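Local coordinates for amino acid adenylation domain-containing protein (Bacillus stratosphericus LAMA 585, PDB 6ULY) that probably activates an alpha-keto acid as its acyl adenylate, serving as the adenylation domain of a keto acid-selecting nonribosomal peptide synthetase module, at residues 254-258 and 284-290; 260-266 and 291-297. All blocks are in the same frame, centred on the assembly; numbering follows the deposited sequence.

How the interactions relate
Following the chain from the N terminus, residues 254-258 lie at the start of helix 255-262, and 260-266 carry its last turn and the approach to strand 267-270. The chain then runs through helices 272-279 and 282-285 before 284-290 returns to the start of helix 255-262, closing the loop of interaction 1. Directly afterwards 291-297 passes the end of that helix and enters strand 297-301, closing interaction 2. The two contacts cross rather than nest, and their centres lie about 13 Å apart. Together they fasten helix 255-262 to the connection between helix 282-285 and strand 297-301, which leads into the nine-stranded mixed sheet beside strand 267-270.

Interaction 1 (254-258 and 284-290); sequences LRWLD and EISSGSW. With SO4 (sulfate ion), chain N; SO4 (sulfate ion), chain O.
Trp-290 and Asp-258 supply the polar link between 254-258 and 284-290. The indole NE1 donates to Asp-258 OD1 with an angle of 176° at the hydrogen; the modelled 2.5 Å is unusually short, its exact value doubtful. The carboxylate and indole planes are 22° apart, and OD1 lies almost in the ring plane, at the edge by NE1, met nearly along its C-O axis.

The apolar evidence centres on Leu-257. Its CB stands over the indole face, 3.4 Å from the centroid of the five-membered ring and close to the ring normal, a CH-pi contact. With CG anti to the carbonyl carbon (chi1 -58°), CD1 extends over the six-membered ring, 3.8 Å from Trp-290 CH2. Of the Leu-254 methyls, CD2 packs 3.5 Å from Ile-285 CG1, while CD1 meets Glu-284 CG at 3.7 Å, so the glutamate contributes its aliphatic part.

Hydrogen bonds to two sulfate ions, probably from the crystallisation liquor, leave from another side of the helix. Arg-255 points away from 284-290; its NH1 donates to O1 of the chain N sulfate at 2.7 Å, and NH2 to O2 of the chain O sulfate at 3.2 Å.

The type I turn from Ile-285 to Gly-288 leads the chain round toward Trp-290. Leu-257 and Ile-285 both reach Leu-317 of helix 307-317, Ile-285 also touches Ile-278 of helix 272-279, and His-320 packs edge-to-face with Trp-290. Within the ANL-clan AMP-binding region, the contact packs the start of helix 255-262 against the beta-alpha-beta crossover between parallel neighbouring strands 267-270 and 297-301.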
# COMPACT_ATOMS: atom_id res chain seq x y z
N LEU A 254 13.32 -32.39 7.78
CA LEU A 254 14.55 -33.16 7.99
C LEU A 254 15.20 -33.58 6.68
O LEU A 254 16.37 -33.99 6.69
CB LEU A 254 14.26 -34.39 8.85
CG LEU A 254 14.01 -34.11 10.33
CD1 LEU A 254 13.77 -35.42 11.07
CD2 LEU A 254 15.15 -33.33 10.97
N ARG A 255 14.48 -33.50 5.56
CA ARG A 255 15.11 -33.74 4.27
C ARG A 255 16.29 -32.81 4.03
O ARG A 255 17.25 -33.19 3.35
CB ARG A 255 14.09 -33.58 3.15
CG ARG A 255 13.19 -34.77 3.01
CD ARG A 255 12.05 -34.52 2.06
NE ARG A 255 11.20 -35.70 1.97
CZ ARG A 255 9.98 -35.72 1.47
NH1 ARG A 255 9.42 -34.61 1.01
NH2 ARG A 255 9.30 -36.86 1.44
N TRP A 256 16.23 -31.59 4.57
CA TRP A 256 17.38 -30.70 4.50
C TRP A 256 18.63 -31.42 5.00
O TRP A 256 19.68 -31.41 4.34
CB TRP A 256 17.12 -29.44 5.33
CG TRP A 256 17.93 -28.24 4.94
CD1 TRP A 256 18.74 -28.09 3.85
CD2 TRP A 256 18.00 -26.99 5.66
NE1 TRP A 256 19.30 -26.84 3.84
CE2 TRP A 256 18.87 -26.15 4.94
CE3 TRP A 256 17.41 -26.52 6.84
CZ2 TRP A 256 19.16 -24.85 5.36
CZ3 TRP A 256 17.71 -25.23 7.26
CH2 TRP A 256 18.57 -24.41 6.52
N LEU A 257 18.53 -32.06 6.16
CA LEU A 257 19.67 -32.81 6.68
C LEU A 257 20.08 -33.92 5.72
O LEU A 257 21.26 -34.03 5.35
CB LEU A 257 19.33 -33.39 8.06
CG LEU A 257 18.93 -32.36 9.13
CD1 LEU A 257 18.86 -33.02 10.50
CD2 LEU A 257 19.90 -31.18 9.15
N ASP A 258 19.12 -34.75 5.29
CA ASP A 258 19.43 -35.82 4.35
C ASP A 258 20.18 -35.29 3.14
O ASP A 258 21.14 -35.91 2.66
CB ASP A 258 18.15 -36.51 3.88
CG ASP A 258 17.34 -37.09 5.01
OD1 ASP A 258 17.84 -37.12 6.16
OD2 ASP A 258 16.20 -37.51 4.74
N GLU A 284 13.55 -36.59 16.86
CA GLU A 284 13.95 -37.46 15.76
C GLU A 284 15.35 -37.15 15.26
O GLU A 284 15.96 -38.01 14.60
CB GLU A 284 12.94 -37.37 14.61
CG GLU A 284 12.32 -35.99 14.38
CD GLU A 284 11.05 -35.76 15.21
OE1 GLU A 284 10.04 -36.45 14.97
OE2 GLU A 284 11.07 -34.88 16.09
N ILE A 285 15.89 -35.97 15.55
CA ILE A 285 17.28 -35.68 15.21
C ILE A 285 18.21 -36.42 16.16
O ILE A 285 19.28 -36.89 15.76
CB ILE A 285 17.55 -34.17 15.23
CG1 ILE A 285 16.89 -33.49 14.03
CG2 ILE A 285 19.04 -33.90 15.25
CD1 ILE A 285 16.81 -31.97 14.15
N SER A 286 17.83 -36.52 17.44
CA SER A 286 18.64 -37.25 18.41
C SER A 286 18.57 -38.75 18.20
O SER A 286 19.30 -39.48 18.88
CB SER A 286 18.19 -36.90 19.83
OG SER A 286 16.93 -37.49 20.12
N SER A 287 17.72 -39.23 17.29
CA SER A 287 17.65 -40.64 16.93
C SER A 287 17.95 -40.85 15.45
O SER A 287 17.64 -41.91 14.90
CB SER A 287 16.27 -41.21 17.28
OG SER A 287 15.99 -41.04 18.66
N GLY A 288 18.55 -39.86 14.79
CA GLY A 288 18.96 -39.97 13.41
C GLY A 288 20.47 -39.96 13.27
O GLY A 288 21.22 -39.83 14.24
N SER A 289 20.91 -40.10 12.03
CA SER A 289 22.34 -40.08 11.72
C SER A 289 22.57 -39.30 10.43
O SER A 289 22.01 -39.65 9.38
CB SER A 289 22.89 -41.51 11.58
OG SER A 289 24.29 -41.47 11.39
N TRP A 290 23.38 -38.25 10.52
CA TRP A 290 23.81 -37.50 9.35
C TRP A 290 25.28 -37.15 9.50
O TRP A 290 25.79 -36.97 10.61
CB TRP A 290 23.00 -36.21 9.15
CG TRP A 290 21.53 -36.42 8.96
CD1 TRP A 290 20.88 -36.57 7.77
CD2 TRP A 290 20.54 -36.47 9.98
NE1 TRP A 290 19.53 -36.72 7.99
CE2 TRP A 290 19.30 -36.66 9.34
CE3 TRP A 290 20.57 -36.37 11.37
CZ2 TRP A 290 18.10 -36.76 10.05
CZ3 TRP A 290 19.38 -36.47 12.08
CH2 TRP A 290 18.16 -36.66 11.42
S SO4 N . 5.91 -35.91 0.58
O1 SO4 N . 6.74 -34.74 0.58
O2 SO4 N . 4.60 -35.57 0.09
O3 SO4 N . 6.50 -36.90 -0.28
O4 SO4 N . 5.80 -36.43 1.91
S SO4 O . 11.17 -39.88 -0.07
O1 SO4 O . 11.99 -38.71 -0.19
O2 SO4 O . 10.47 -39.85 1.19
O3 SO4 O . 10.22 -39.92 -1.14
O4 SO4 O . 11.99 -41.06 -0.13

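Interaction 2 (260-266 and 291-297); sequences MDRYRAT and DLSAMTC
Asp-261 OD1 accepts a hydrogen bond from Asp-291 N at 2.6 Å; the N-H arrives on the anti side of the carboxylate. CG of Asp-261 lies anti to its backbone N (chi1 167°), which swings the carboxylate from the last helical turn toward 291-297. Asp-291 spends its own OD1 locally, taking Ser-293 OG at 2.8 Å and Ser-293 N in an Asx turn, both from one face of the carboxylate.

At the far end Thr-266 O is the shared acceptor. Thr-296 N reaches it at 2.7 Å and Thr-296 OG1 at 2.9 Å, from opposite faces of the carbonyl plane, and Cys-297 N adds a weak third bond. Thr-266 OG1 is bonded to Val-214 N. A Schellman motif at Arg-264 ends the helix, with Ala-265 N returning to Met-260 O.

Between these polar ends lie the methionines. Met-295, bent at chi2 and chi3, brings its CE 3.6 Å from Met-260 CE and 3.7 Å from Ala-265 CB, while Met-260 CB meets Leu-292 CD2 at 3.6 Å.

The chemistry thus implies two unlike polar ends flanking apolar packing: a backbone N-H held by a side-chain carboxylate at one, and at the other a single carbonyl taking a backbone N-H and a hydroxyl, with the weak third bond besides.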
# COMPACT_ATOMS: atom_id res chain seq x y z
N MET A 260 21.92 -32.34 2.67
CA MET A 260 23.27 -31.89 2.98
C MET A 260 24.21 -33.07 3.11
O MET A 260 25.37 -33.00 2.69
CB MET A 260 23.27 -31.08 4.27
CG MET A 260 22.72 -29.67 4.11
SD MET A 260 22.25 -28.95 5.69
CE MET A 260 23.83 -28.83 6.52
N ASP A 261 23.73 -34.17 3.68
CA ASP A 261 24.56 -35.35 3.90
C ASP A 261 24.78 -36.12 2.60
O ASP A 261 25.91 -36.47 2.26
CB ASP A 261 23.91 -36.24 4.96
CG ASP A 261 24.52 -37.62 5.03
OD1 ASP A 261 25.39 -37.84 5.90
OD2 ASP A 261 24.13 -38.48 4.21
N ARG A 262 23.70 -36.35 1.85
CA ARG A 262 23.76 -37.20 0.67
C ARG A 262 24.63 -36.59 -0.43
O ARG A 262 25.23 -37.33 -1.20
CB ARG A 262 22.33 -37.43 0.18
CG ARG A 262 22.13 -37.99 -1.22
CD ARG A 262 20.61 -38.09 -1.44
NE ARG A 262 20.21 -38.37 -2.82
CZ ARG A 262 18.98 -38.16 -3.28
NH1 ARG A 262 18.04 -37.67 -2.48
NH2 ARG A 262 18.68 -38.44 -4.54
N TYR A 263 24.71 -35.27 -0.50
CA TYR A 263 25.52 -34.60 -1.52
C TYR A 263 26.74 -33.92 -0.93
O TYR A 263 27.48 -33.26 -1.67
CB TYR A 263 24.67 -33.60 -2.29
CG TYR A 263 23.58 -34.26 -3.11
CD1 TYR A 263 23.84 -34.77 -4.37
CD2 TYR A 263 22.29 -34.38 -2.60
CE1 TYR A 263 22.85 -35.37 -5.12
CE2 TYR A 263 21.28 -34.98 -3.35
CZ TYR A 263 21.57 -35.48 -4.60
OH TYR A 263 20.57 -36.08 -5.34
N ARG A 264 27.00 -34.09 0.36
CA ARG A 264 28.15 -33.48 1.01
C ARG A 264 28.20 -31.98 0.72
O ARG A 264 29.24 -31.42 0.34
CB ARG A 264 29.45 -34.17 0.58
CG ARG A 264 29.45 -35.67 0.85
CD ARG A 264 30.78 -36.31 0.47
NE ARG A 264 30.59 -37.51 -0.34
CZ ARG A 264 30.23 -38.70 0.14
NH1 ARG A 264 30.00 -38.85 1.44
NH2 ARG A 264 30.10 -39.73 -0.68
N ALA A 265 27.06 -31.32 0.89
CA ALA A 265 26.95 -29.90 0.58
C ALA A 265 27.89 -29.09 1.46
O ALA A 265 28.04 -29.36 2.66
CB ALA A 265 25.51 -29.43 0.77
N THR A 266 28.54 -28.10 0.85
CA THR A 266 29.39 -27.17 1.59
C THR A 266 28.69 -25.86 1.91
O THR A 266 29.14 -25.14 2.82
CB THR A 266 30.67 -26.89 0.80
OG1 THR A 266 30.37 -26.09 -0.35
CG2 THR A 266 31.32 -28.20 0.35
N ASP A 291 25.96 -37.05 8.36
CA ASP A 291 27.31 -36.51 8.30
C ASP A 291 27.22 -35.12 7.68
O ASP A 291 26.99 -34.99 6.47
CB ASP A 291 28.24 -37.42 7.51
CG ASP A 291 29.70 -36.99 7.61
OD1 ASP A 291 29.97 -35.93 8.23
OD2 ASP A 291 30.57 -37.71 7.08
N LEU A 292 27.36 -34.09 8.51
CA LEU A 292 27.30 -32.70 8.07
C LEU A 292 28.66 -32.01 8.22
O LEU A 292 28.73 -30.79 8.42
CB LEU A 292 26.23 -31.94 8.84
CG LEU A 292 24.83 -32.56 8.79
CD1 LEU A 292 23.86 -31.82 9.69
CD2 LEU A 292 24.29 -32.59 7.36
N SER A 293 29.74 -32.78 8.10
CA SER A 293 31.08 -32.25 8.29
C SER A 293 31.56 -31.43 7.10
O SER A 293 32.50 -30.63 7.25
CB SER A 293 32.07 -33.39 8.56
OG SER A 293 32.08 -34.32 7.49
N ALA A 294 30.95 -31.60 5.93
CA ALA A 294 31.33 -30.82 4.76
C ALA A 294 30.71 -29.43 4.74
O ALA A 294 31.22 -28.55 4.04
CB ALA A 294 30.93 -31.56 3.48
N MET A 295 29.62 -29.21 5.48
CA MET A 295 28.93 -27.93 5.46
C MET A 295 29.80 -26.85 6.09
O MET A 295 30.22 -26.97 7.24
CB MET A 295 27.60 -28.04 6.20
CG MET A 295 26.81 -26.73 6.31
SD MET A 295 26.45 -25.94 4.72
CE MET A 295 25.68 -27.28 3.81
N THR A 296 30.06 -25.78 5.33
CA THR A 296 30.83 -24.65 5.83
C THR A 296 30.05 -23.34 5.87
O THR A 296 30.46 -22.43 6.59
CB THR A 296 32.09 -24.44 4.97
OG1 THR A 296 31.72 -24.18 3.61
CG2 THR A 296 32.99 -25.67 5.02
N CYS A 297 28.94 -23.23 5.14
CA CYS A 297 28.25 -21.96 4.96
C CYS A 297 26.74 -22.20 4.96
O CYS A 297 26.19 -22.68 3.96
CB CYS A 297 28.70 -21.28 3.67
SG CYS A 297 27.74 -19.83 3.21